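Local coordinates for protein pectate lyase (Bacillus subtilis, PDB 5AMV) that cleaves polygalacturonate by calcium-dependent elimination, giving oligosaccharides that carry an unsaturated galacturonosyl group at their non-reducing ends, at residues I196-F201 against M237-Y242; L268-Y273 against V290-Y295; N128-G133 against N151-N156. All blocks are in the same frame, centred on the assembly; numbering follows the deposited sequence.

How the interactions relate
All three contacts join successive turns of a right-handed parallel beta-helix, the fold of the polysaccharide lyase 1 family. Interactions 1 and 2, with centres about 10 Å apart, are direct neighbours: N240 N is 2.8 Å from N271 OD1, and Y242 CD1 packs at 3.3 Å on Y273 CE2. Interaction 3, about 12 Å from interaction 1 by centres, is joined to it by the salt bridge from R155 NE to D197 OD2 at 2.9 Å. The side chain of M237 lies about 11 Å from the bound calcium, and that of Y273 about 8 Å from that of R279, the inferred active-site arginine, which also lines the glycan pocket. Interaction 3 is remote from both sites.

Interaction 1: residues I196-F201 against M237-Y242; sequences IDHCTF and MSYNYY
N240, a rung of the asparagine ladder, reaches across to I196 and C199 on the adjoining coil of the parallel beta-helix. Its CB lies 3.4 Å from C199 O and also meets the F201 ring at its edge, near CE2. CG stands beside the backbone N (chi1 -55°), which turns the amide toward 196-201. There OD1 accepts C199 N at 2.8 Å, in the amide plane and on a lone pair, while I196 CG2 rests against the same oxygen. At the tip, ND2 gives a fairly straight bond of 3.0 Å to I196 O, arriving from well above the carbonyl plane. S238 N meets the same oxygen nearly along the C=O axis, so I196 O accepts two bonds. The amide thus ties together both ends of a bend where strand pairing is interrupted; on either side of it the parallel pairing resumes.

On the face of D197 and S238, S238 OG donates to D197 OD1 at 2.7 Å, onto the lone pair turned away from OD2. OD2 carries a salt bridge to R155 and takes H198 ND1 from above the carboxylate plane. At the bend, Y239 CB sits over the H198 imidazole, 3.5 Å from its centroid, a CH-pi contact. On the face of I196 and F201, the F201 and Y242 rings run near parallel but slid apart, with CD2 of F201 3.7 Å from CE2 of Y242.

Strand 186-189 packs on I196, F201 and M237, and strand 247-251 receives M237 and Y242; strand 266-274 flanks 237-242, and strand 152-155 flanks 194-197 on its other side.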
loop_
_atom_site.group_PDB
_atom_site.type_symbol
_atom_site.label_atom_id
_atom_site.label_comp_id
_atom_site.label_asym_id
_atom_site.label_seq_id
_atom_site.Cartn_x
_atom_site.Cartn_y
_atom_site.Cartn_z
ATOM N N ILE A 196 4.956 -7.253 6.452
ATOM C CA ILE A 196 3.808 -7.595 5.589
ATOM C C ILE A 196 4.310 -8.633 4.624
ATOM O O ILE A 196 5.186 -8.341 3.797
ATOM C CB ILE A 196 3.251 -6.379 4.843
ATOM C CG1 ILE A 196 2.774 -5.302 5.851
ATOM C CG2 ILE A 196 2.084 -6.807 3.881
ATOM C CD1 ILE A 196 2.528 -3.926 5.241
ATOM N N ASP A 197 3.769 -9.851 4.713
ATOM C CA ASP A 197 4.383 -10.950 3.941
ATOM C C ASP A 197 3.313 -11.879 3.350
ATOM O O ASP A 197 2.327 -12.190 4.025
ATOM C CB ASP A 197 5.388 -11.695 4.826
ATOM C CG ASP A 197 5.887 -13.002 4.188
ATOM O OD1 ASP A 197 6.895 -12.972 3.441
ATOM O OD2 ASP A 197 5.275 -14.062 4.469
ATOM N N HIS A 198 3.501 -12.278 2.092
ATOM C CA HIS A 198 2.586 -13.243 1.463
ATOM C C HIS A 198 1.122 -12.787 1.500
ATOM O O HIS A 198 0.215 -13.610 1.739
ATOM C CB HIS A 198 2.739 -14.656 2.057
ATOM C CG HIS A 198 3.934 -15.417 1.525
ATOM N ND1 HIS A 198 5.120 -15.479 2.225
ATOM C CD2 HIS A 198 4.127 -16.123 0.386
ATOM C CE1 HIS A 198 6.002 -16.173 1.526
ATOM N NE2 HIS A 198 5.424 -16.584 0.408
ATOM N N CYS A 199 0.910 -11.485 1.272
ATOM C CA CYS A 199 -0.430 -10.953 1.108
ATOM C C CYS A 199 -0.653 -10.620 -0.368
ATOM O O CYS A 199 0.298 -10.518 -1.139
ATOM C CB CYS A 199 -0.608 -9.690 1.966
ATOM S SG CYS A 199 -0.683 -10.021 3.713
ATOM N N THR A 200 -1.926 -10.513 -0.766
ATOM C CA THR A 200 -2.331 -10.101 -2.120
ATOM C C THR A 200 -3.140 -8.857 -1.977
ATOM O O THR A 200 -3.896 -8.708 -0.998
ATOM C CB THR A 200 -3.125 -11.231 -2.800
ATOM O OG1 THR A 200 -2.225 -12.332 -3.025
ATOM C CG2 THR A 200 -3.672 -10.752 -4.165
ATOM N N PHE A 201 -2.958 -7.919 -2.908
ATOM C CA PHE A 201 -3.672 -6.630 -2.877
ATOM C C PHE A 201 -4.214 -6.374 -4.271
ATOM O O PHE A 201 -3.457 -6.391 -5.231
ATOM C CB PHE A 201 -2.691 -5.502 -2.476
ATOM C CG PHE A 201 -2.026 -5.731 -1.163
ATOM C CD1 PHE A 201 -2.642 -5.281 0.003
ATOM C CD2 PHE A 201 -0.790 -6.411 -1.069
ATOM C CE1 PHE A 201 -2.060 -5.500 1.240
ATOM C CE2 PHE A 201 -0.181 -6.654 0.185
ATOM C CZ PHE A 201 -0.803 -6.194 1.347
ATOM N N MET A 237 8.504 -5.650 3.598
ATOM C CA MET A 237 7.341 -6.183 2.863
ATOM C C MET A 237 7.911 -7.187 1.851
ATOM O O MET A 237 8.678 -6.798 0.953
ATOM C CB MET A 237 6.583 -5.079 2.135
ATOM C CG MET A 237 6.217 -3.877 3.017
ATOM S SD MET A 237 5.076 -2.830 2.088
ATOM C CE MET A 237 5.070 -1.431 3.224
ATOM N N SER A 238 7.553 -8.464 2.029
ATOM C CA SER A 238 8.152 -9.535 1.252
ATOM C C SER A 238 7.091 -10.450 0.680
ATOM O O SER A 238 6.065 -10.687 1.310
ATOM C CB SER A 238 9.148 -10.347 2.111
ATOM O OG SER A 238 8.544 -10.877 3.302
ATOM N N TYR A 239 7.353 -10.976 -0.518
ATOM C CA TYR A 239 6.499 -12.014 -1.131
ATOM C C TYR A 239 5.033 -11.618 -1.225
ATOM O O TYR A 239 4.142 -12.488 -1.117
ATOM C CB TYR A 239 6.678 -13.359 -0.382
ATOM C CG TYR A 239 8.057 -13.967 -0.579
ATOM C CD1 TYR A 239 8.359 -14.652 -1.766
ATOM C CD2 TYR A 239 9.058 -13.814 0.384
ATOM C CE1 TYR A 239 9.621 -15.196 -1.982
ATOM C CE2 TYR A 239 10.322 -14.354 0.175
ATOM C CZ TYR A 239 10.599 -15.028 -1.004
ATOM O OH TYR A 239 11.855 -15.560 -1.224
ATOM N N ASN A 240 4.766 -10.320 -1.449
ATOM C CA ASN A 240 3.394 -9.933 -1.666
ATOM C C ASN A 240 3.041 -9.853 -3.126
ATOM O O ASN A 240 3.947 -9.692 -3.959
ATOM C CB ASN A 240 3.078 -8.604 -0.974
ATOM C CG ASN A 240 3.393 -8.630 0.503
ATOM O OD1 ASN A 240 2.708 -9.292 1.296
ATOM N ND2 ASN A 240 4.437 -7.903 0.886
ATOM N N TYR A 241 1.745 -9.933 -3.438
ATOM C CA TYR A 241 1.296 -9.898 -4.835
ATOM C C TYR A 241 0.331 -8.723 -5.013
ATOM O O TYR A 241 -0.825 -8.769 -4.555
ATOM C CB TYR A 241 0.631 -11.233 -5.222
ATOM C CG TYR A 241 0.165 -11.366 -6.673
ATOM C CD1 TYR A 241 0.592 -10.478 -7.691
ATOM C CD2 TYR A 241 -0.678 -12.428 -7.034
ATOM C CE1 TYR A 241 0.160 -10.625 -8.993
ATOM C CE2 TYR A 241 -1.107 -12.579 -8.343
ATOM C CZ TYR A 241 -0.660 -11.688 -9.315
ATOM O OH TYR A 241 -1.084 -11.823 -10.611
ATOM N N TYR A 242 0.831 -7.658 -5.631
ATOM C CA TYR A 242 0.017 -6.483 -5.916
ATOM C C TYR A 242 -0.461 -6.595 -7.352
ATOM O O TYR A 242 0.359 -6.779 -8.282
ATOM C CB TYR A 242 0.918 -5.259 -5.817
ATOM C CG TYR A 242 1.573 -5.013 -4.465
ATOM C CD1 TYR A 242 2.828 -5.534 -4.153
ATOM C CD2 TYR A 242 0.936 -4.207 -3.515
ATOM C CE1 TYR A 242 3.428 -5.266 -2.906
ATOM C CE2 TYR A 242 1.562 -3.891 -2.294
ATOM C CZ TYR A 242 2.772 -4.426 -2.016
ATOM O OH TYR A 242 3.461 -4.173 -0.856
#

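Interaction 2: residues L268-Y273 against V290-Y295; sequences LHHNRY and VYNNYY
N293 OD1 is held by two donors of N271: the backbone N at 2.8 Å and the side-chain ND2 at 3.0 Å. The two amides lie side by side with planes only 4° apart, consecutive rungs of the asparagine ladder of the parallel beta-helix; N271 OD1 takes N240 N on the preceding turn, and N323 continues on the next. N293 ND2 bonds to L268 O from above the carbonyl plane, while Y291 N meets the same oxygen almost head-on.

On one strand face, matching torsions of H269 and Y291 (chi1 74° and 75°, CG between the backbone N and the carbonyl carbon) lay their rings nearly parallel and offset. H269 CB sits over the Y291 ring, 3.4 Å from its centroid, and Y291 OH lies over the imidazole. At the bend, H270 ND1 shares a 2.8 Å hydrogen bond with H269 ND1, and N292 CB covers one face of H270, whose NE2 bonds D380.

On the opposite face the Y273 and Y295 rings are near parallel and slid apart, Y273 CD1 reaching 3.4 Å from Y295 CE2. Y295 OH bonds W310 NE1, and between the tips a water bridges the hydroxyls, 2.6 Å from Y295 OH and weakly bonded to Y273 OH.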
loop_
_atom_site.group_PDB
_atom_site.type_symbol
_atom_site.label_atom_id
_atom_site.label_comp_id
_atom_site.label_asym_id
_atom_site.label_seq_id
_atom_site.Cartn_x
_atom_site.Cartn_y
_atom_site.Cartn_z
ATOM N N LEU A 268 11.782 -3.882 0.500
ATOM C CA LEU A 268 10.814 -4.578 -0.351
ATOM C C LEU A 268 11.516 -5.676 -1.100
ATOM O O LEU A 268 12.394 -5.393 -1.923
ATOM C CB LEU A 268 10.201 -3.629 -1.400
ATOM C CG LEU A 268 9.544 -2.353 -0.840
ATOM C CD1 LEU A 268 8.924 -1.583 -1.979
ATOM C CD2 LEU A 268 8.442 -2.675 0.164
ATOM N N HIS A 269 11.135 -6.922 -0.842
ATOM C CA HIS A 269 11.721 -7.982 -1.670
ATOM C C HIS A 269 10.776 -9.095 -2.053
ATOM O O HIS A 269 9.854 -9.398 -1.328
ATOM C CB HIS A 269 13.041 -8.506 -1.032
ATOM C CG HIS A 269 12.854 -9.386 0.179
ATOM N ND1 HIS A 269 12.640 -10.749 0.083
ATOM C CD2 HIS A 269 12.868 -9.095 1.510
ATOM C CE1 HIS A 269 12.520 -11.258 1.299
ATOM N NE2 HIS A 269 12.658 -10.281 2.183
ATOM N N HIS A 270 11.059 -9.719 -3.203
ATOM C CA HIS A 270 10.256 -10.809 -3.768
ATOM C C HIS A 270 8.773 -10.491 -3.899
ATOM O O HIS A 270 7.917 -11.412 -3.874
ATOM C CB HIS A 270 10.480 -12.090 -2.960
ATOM C CG HIS A 270 11.867 -12.639 -3.074
ATOM N ND1 HIS A 270 12.859 -12.342 -2.158
ATOM C CD2 HIS A 270 12.427 -13.463 -3.987
ATOM C CE1 HIS A 270 13.976 -12.967 -2.504
ATOM N NE2 HIS A 270 13.745 -13.638 -3.623
ATOM N N ASN A 271 8.468 -9.209 -4.045
ATOM C CA ASN A 271 7.106 -8.849 -4.401
ATOM C C ASN A 271 6.817 -8.898 -5.886
ATOM O O ASN A 271 7.702 -8.679 -6.730
ATOM C CB ASN A 271 6.782 -7.469 -3.875
ATOM C CG ASN A 271 6.991 -7.371 -2.389
ATOM O OD1 ASN A 271 6.220 -7.941 -1.590
ATOM N ND2 ASN A 271 8.046 -6.639 -1.981
ATOM N N ARG A 272 5.556 -9.197 -6.204
ATOM C CA ARG A 272 5.084 -9.224 -7.579
ATOM C C ARG A 272 4.131 -8.067 -7.820
ATOM O O ARG A 272 3.243 -7.858 -6.997
ATOM C CB ARG A 272 4.362 -10.560 -7.819
ATOM C CG ARG A 272 3.882 -10.749 -9.258
ATOM C CD ARG A 272 3.230 -12.146 -9.391
ATOM N NE ARG A 272 2.828 -12.356 -10.787
ATOM C CZ ARG A 272 2.062 -13.366 -11.191
ATOM N NH1 ARG A 272 1.603 -14.245 -10.299
ATOM N NH2 ARG A 272 1.770 -13.503 -12.473
ATOM N N TYR A 273 4.343 -7.325 -8.915
ATOM C CA TYR A 273 3.465 -6.190 -9.288
ATOM C C TYR A 273 2.996 -6.457 -10.698
ATOM O O TYR A 273 3.780 -6.364 -11.643
ATOM C CB TYR A 273 4.221 -4.840 -9.241
ATOM C CG TYR A 273 4.865 -4.523 -7.887
ATOM C CD1 TYR A 273 6.116 -5.030 -7.548
ATOM C CD2 TYR A 273 4.212 -3.696 -6.956
ATOM C CE1 TYR A 273 6.708 -4.745 -6.319
ATOM C CE2 TYR A 273 4.815 -3.363 -5.753
ATOM C CZ TYR A 273 6.032 -3.926 -5.427
ATOM O OH TYR A 273 6.647 -3.674 -4.230
ATOM N N VAL A 290 15.187 -2.180 -2.287
ATOM C CA VAL A 290 14.251 -2.777 -3.230
ATOM C C VAL A 290 14.983 -3.894 -3.974
ATOM O O VAL A 290 15.849 -3.624 -4.810
ATOM C CB VAL A 290 13.759 -1.675 -4.182
ATOM C CG1 VAL A 290 12.842 -2.253 -5.335
ATOM C CG2 VAL A 290 13.078 -0.538 -3.372
ATOM N N TYR A 291 14.725 -5.142 -3.645
ATOM C CA TYR A 291 15.456 -6.206 -4.363
ATOM C C TYR A 291 14.622 -7.416 -4.725
ATOM O O TYR A 291 13.694 -7.808 -3.997
ATOM C CB TYR A 291 16.745 -6.636 -3.605
ATOM C CG TYR A 291 16.560 -7.498 -2.358
ATOM C CD1 TYR A 291 16.550 -8.896 -2.449
ATOM C CD2 TYR A 291 16.446 -6.918 -1.098
ATOM C CE1 TYR A 291 16.392 -9.715 -1.331
ATOM C CE2 TYR A 291 16.310 -7.759 0.069
ATOM C CZ TYR A 291 16.297 -9.124 -0.078
ATOM O OH TYR A 291 16.179 -9.933 1.047
ATOM N N ASN A 292 14.991 -8.060 -5.838
ATOM C CA ASN A 292 14.308 -9.291 -6.247
ATOM C C ASN A 292 12.784 -9.150 -6.411
ATOM O O ASN A 292 12.051 -10.101 -6.117
ATOM C CB ASN A 292 14.596 -10.478 -5.279
ATOM C CG ASN A 292 16.028 -10.992 -5.329
ATOM O OD1 ASN A 292 16.433 -11.740 -4.435
ATOM N ND2 ASN A 292 16.794 -10.617 -6.379
ATOM N N ASN A 293 12.315 -7.990 -6.875
ATOM C CA ASN A 293 10.893 -7.816 -7.164
ATOM C C ASN A 293 10.677 -8.027 -8.650
ATOM O O ASN A 293 11.602 -7.844 -9.457
ATOM C CB ASN A 293 10.421 -6.429 -6.699
ATOM C CG ASN A 293 10.621 -6.212 -5.219
ATOM O OD1 ASN A 293 9.925 -6.791 -4.372
ATOM N ND2 ASN A 293 11.641 -5.430 -4.871
ATOM N N TYR A 294 9.446 -8.395 -9.020
ATOM C CA TYR A 294 9.112 -8.713 -10.394
ATOM C C TYR A 294 7.939 -7.803 -10.776
ATOM O O TYR A 294 6.930 -7.785 -10.061
ATOM C CB TYR A 294 8.709 -10.169 -10.560
ATOM C CG TYR A 294 8.361 -10.468 -11.991
ATOM C CD1 TYR A 294 9.316 -10.311 -13.013
ATOM C CD2 TYR A 294 7.079 -10.910 -12.325
ATOM C CE1 TYR A 294 9.020 -10.572 -14.307
ATOM C CE2 TYR A 294 6.748 -11.186 -13.674
ATOM C CZ TYR A 294 7.729 -11.007 -14.655
ATOM O OH TYR A 294 7.396 -11.270 -15.955
ATOM N N TYR A 295 8.109 -7.037 -11.849
ATOM C CA TYR A 295 7.088 -6.079 -12.300
ATOM C C TYR A 295 6.692 -6.496 -13.698
ATOM O O TYR A 295 7.564 -6.747 -14.573
ATOM C CB TYR A 295 7.656 -4.622 -12.338
ATOM C CG TYR A 295 8.357 -4.184 -11.062
ATOM C CD1 TYR A 295 9.636 -4.647 -10.772
ATOM C CD2 TYR A 295 7.719 -3.331 -10.146
ATOM C CE1 TYR A 295 10.300 -4.266 -9.592
ATOM C CE2 TYR A 295 8.379 -2.963 -8.943
ATOM C CZ TYR A 295 9.658 -3.433 -8.706
ATOM O OH TYR A 295 10.358 -3.110 -7.555
HETATM O O HOH W 1 9.046 -2.451 -5.433
#

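Interaction 3: residues N128-G133 against N151-N156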
loop_
_atom_site.group_PDB
_atom_site.type_symbol
_atom_site.label_atom_id
_atom_site.label_comp_id
_atom_site.label_asym_id
_atom_site.label_seq_id
_atom_site.Cartn_x
_atom_site.Cartn_y
_atom_site.Cartn_z
ATOM N N ASN A 128 2.160 -5.366 19.023
ATOM C CA ASN A 128 2.397 -6.783 19.349
ATOM C C ASN A 128 1.263 -7.663 18.858
ATOM O O ASN A 128 0.646 -8.422 19.626
ATOM C CB ASN A 128 2.613 -6.978 20.868
ATOM C CG ASN A 128 3.630 -5.998 21.445
ATOM O OD1 ASN A 128 4.715 -5.815 20.900
ATOM N ND2 ASN A 128 3.271 -5.345 22.545
ATOM N N THR A 129 0.974 -7.533 17.562
ATOM C CA THR A 129 -0.161 -8.236 16.962
ATOM C C THR A 129 0.323 -8.964 15.738
ATOM O O THR A 129 1.073 -8.382 14.932
ATOM C CB THR A 129 -1.234 -7.248 16.536
ATOM O OG1 THR A 129 -1.710 -6.515 17.676
ATOM C CG2 THR A 129 -2.401 -7.966 15.892
ATOM N N THR A 130 -0.121 -10.218 15.586
ATOM C CA THR A 130 0.060 -10.971 14.358
ATOM C C THR A 130 -1.316 -11.307 13.798
ATOM O O THR A 130 -2.165 -11.823 14.516
ATOM C CB THR A 130 0.836 -12.283 14.579
ATOM O OG1 THR A 130 2.186 -11.969 14.983
ATOM C CG2 THR A 130 0.816 -13.192 13.283
ATOM N N ILE A 131 -1.535 -10.950 12.536
ATOM C CA ILE A 131 -2.800 -11.253 11.868
ATOM C C ILE A 131 -2.459 -12.060 10.626
ATOM O O ILE A 131 -1.733 -11.590 9.762
ATOM C CB ILE A 131 -3.596 -9.963 11.462
ATOM C CG1 ILE A 131 -3.693 -8.969 12.637
ATOM C CG2 ILE A 131 -4.967 -10.316 10.749
ATOM C CD1 ILE A 131 -4.469 -7.663 12.313
ATOM N N VAL A 132 -2.981 -13.286 10.546
ATOM C CA VAL A 132 -2.616 -14.189 9.465
ATOM C C VAL A 132 -3.866 -14.856 8.888
ATOM O O VAL A 132 -4.811 -15.152 9.617
ATOM C CB VAL A 132 -1.566 -15.273 9.856
ATOM C CG1 VAL A 132 -0.230 -14.613 10.335
ATOM C CG2 VAL A 132 -2.098 -16.164 10.945
ATOM N N GLY A 133 -3.871 -15.053 7.582
ATOM C CA GLY A 133 -4.997 -15.757 6.982
ATOM C C GLY A 133 -4.964 -17.241 7.258
ATOM O O GLY A 133 -3.891 -17.881 7.231
ATOM N N ASN A 151 5.485 -3.243 16.134
ATOM C CA ASN A 151 5.654 -4.692 16.245
ATOM C C ASN A 151 4.412 -5.441 15.768
ATOM O O ASN A 151 3.634 -6.005 16.547
ATOM C CB ASN A 151 6.041 -5.120 17.672
ATOM C CG ASN A 151 6.513 -6.556 17.725
ATOM O OD1 ASN A 151 7.091 -7.059 16.756
ATOM N ND2 ASN A 151 6.298 -7.219 18.861
ATOM N N VAL A 152 4.245 -5.445 14.449
ATOM C CA VAL A 152 3.025 -5.970 13.851
ATOM C C VAL A 152 3.355 -6.816 12.646
ATOM O O VAL A 152 4.168 -6.408 11.792
ATOM C CB VAL A 152 2.018 -4.813 13.457
ATOM C CG1 VAL A 152 0.828 -5.370 12.657
ATOM C CG2 VAL A 152 1.503 -4.050 14.713
ATOM N N ILE A 153 2.688 -7.969 12.553
ATOM C CA ILE A 153 2.890 -8.898 11.443
ATOM C C ILE A 153 1.545 -9.118 10.739
ATOM O O ILE A 153 0.577 -9.423 11.401
ATOM C CB ILE A 153 3.466 -10.241 11.954
ATOM C CG1 ILE A 153 4.880 -10.023 12.526
ATOM C CG2 ILE A 153 3.472 -11.285 10.852
ATOM C CD1 ILE A 153 5.434 -11.270 13.226
ATOM N N ILE A 154 1.525 -8.985 9.408
ATOM C CA ILE A 154 0.325 -9.249 8.600
ATOM C C ILE A 154 0.735 -10.204 7.467
ATOM O O ILE A 154 1.595 -9.842 6.660
ATOM C CB ILE A 154 -0.220 -7.940 7.948
ATOM C CG1 ILE A 154 -0.399 -6.802 8.992
ATOM C CG2 ILE A 154 -1.496 -8.252 7.136
ATOM C CD1 ILE A 154 -1.436 -7.064 10.061
ATOM N N ARG A 155 0.128 -11.396 7.391
ATOM C CA ARG A 155 0.510 -12.409 6.410
ATOM C C ARG A 155 -0.674 -13.199 5.853
ATOM O O ARG A 155 -1.636 -13.470 6.572
ATOM C CB ARG A 155 1.529 -13.432 6.979
ATOM C CG ARG A 155 2.773 -12.754 7.619
ATOM C CD ARG A 155 3.757 -13.750 8.262
ATOM N NE ARG A 155 4.432 -14.548 7.237
ATOM C CZ ARG A 155 5.161 -15.628 7.504
ATOM N NH1 ARG A 155 5.278 -16.078 8.748
ATOM N NH2 ARG A 155 5.743 -16.285 6.511
ATOM N N ASN A 156 -0.518 -13.638 4.615
ATOM C CA ASN A 156 -1.360 -14.671 4.003
ATOM C C ASN A 156 -2.832 -14.268 3.885
ATOM O O ASN A 156 -3.739 -15.105 4.058
ATOM C CB ASN A 156 -1.247 -16.002 4.770
ATOM C CG ASN A 156 -1.764 -17.161 3.955
ATOM O OD1 ASN A 156 -1.453 -17.273 2.768
ATOM N ND2 ASN A 156 -2.502 -18.070 4.608
#
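Strands 129-133 and 152-155 run parallel, 2° apart and 4.8 Å between axes, and five backbone bonds zigzag between them from T129 N to N151 O through to G133 N to R155 O, the shortest being I131 N to I153 O at 2.8 Å.

On the face of I131 and I154 the two isoleucines lie side by side. The chain of I131 is extended, whereas I154 bends at its second torsion (chi2 -65°), which swings CD1 back across the gap to meet CB, CG1 and CD1 of I131, the last at 3.8 Å from I154 CD1. F145 and I147 of strand 144-147 approach this side from across the interior, touching I131 and V152. On the other face T130 OG1 lies 3.7 Å from I153 CB and is bonded to G24 N, while V132 CG1 packs against R155 CB; residues near the N-terminus, L3 and T21 among them, lie over this surface.

Asparagines bond at both ends. N151 ND2 points at N128 OD1 at 2.9 Å, almost straight, in the plane of each amide although the two are turned 71° against each other; N128 ND2 and N151 OD1 find further partners in T51 O and in the amides of T22 and G23. At the far end N156 ND2 donates to G133 O from above the carbonyl plane, and to G135 O as well. G133, with no side chain, brings its CA to 3.2 Å from N156 O.

Such in-register parallel pairing, with aliphatic side chains stacked inside, is characteristic of neighbouring coils in the pectate lyase beta-helix.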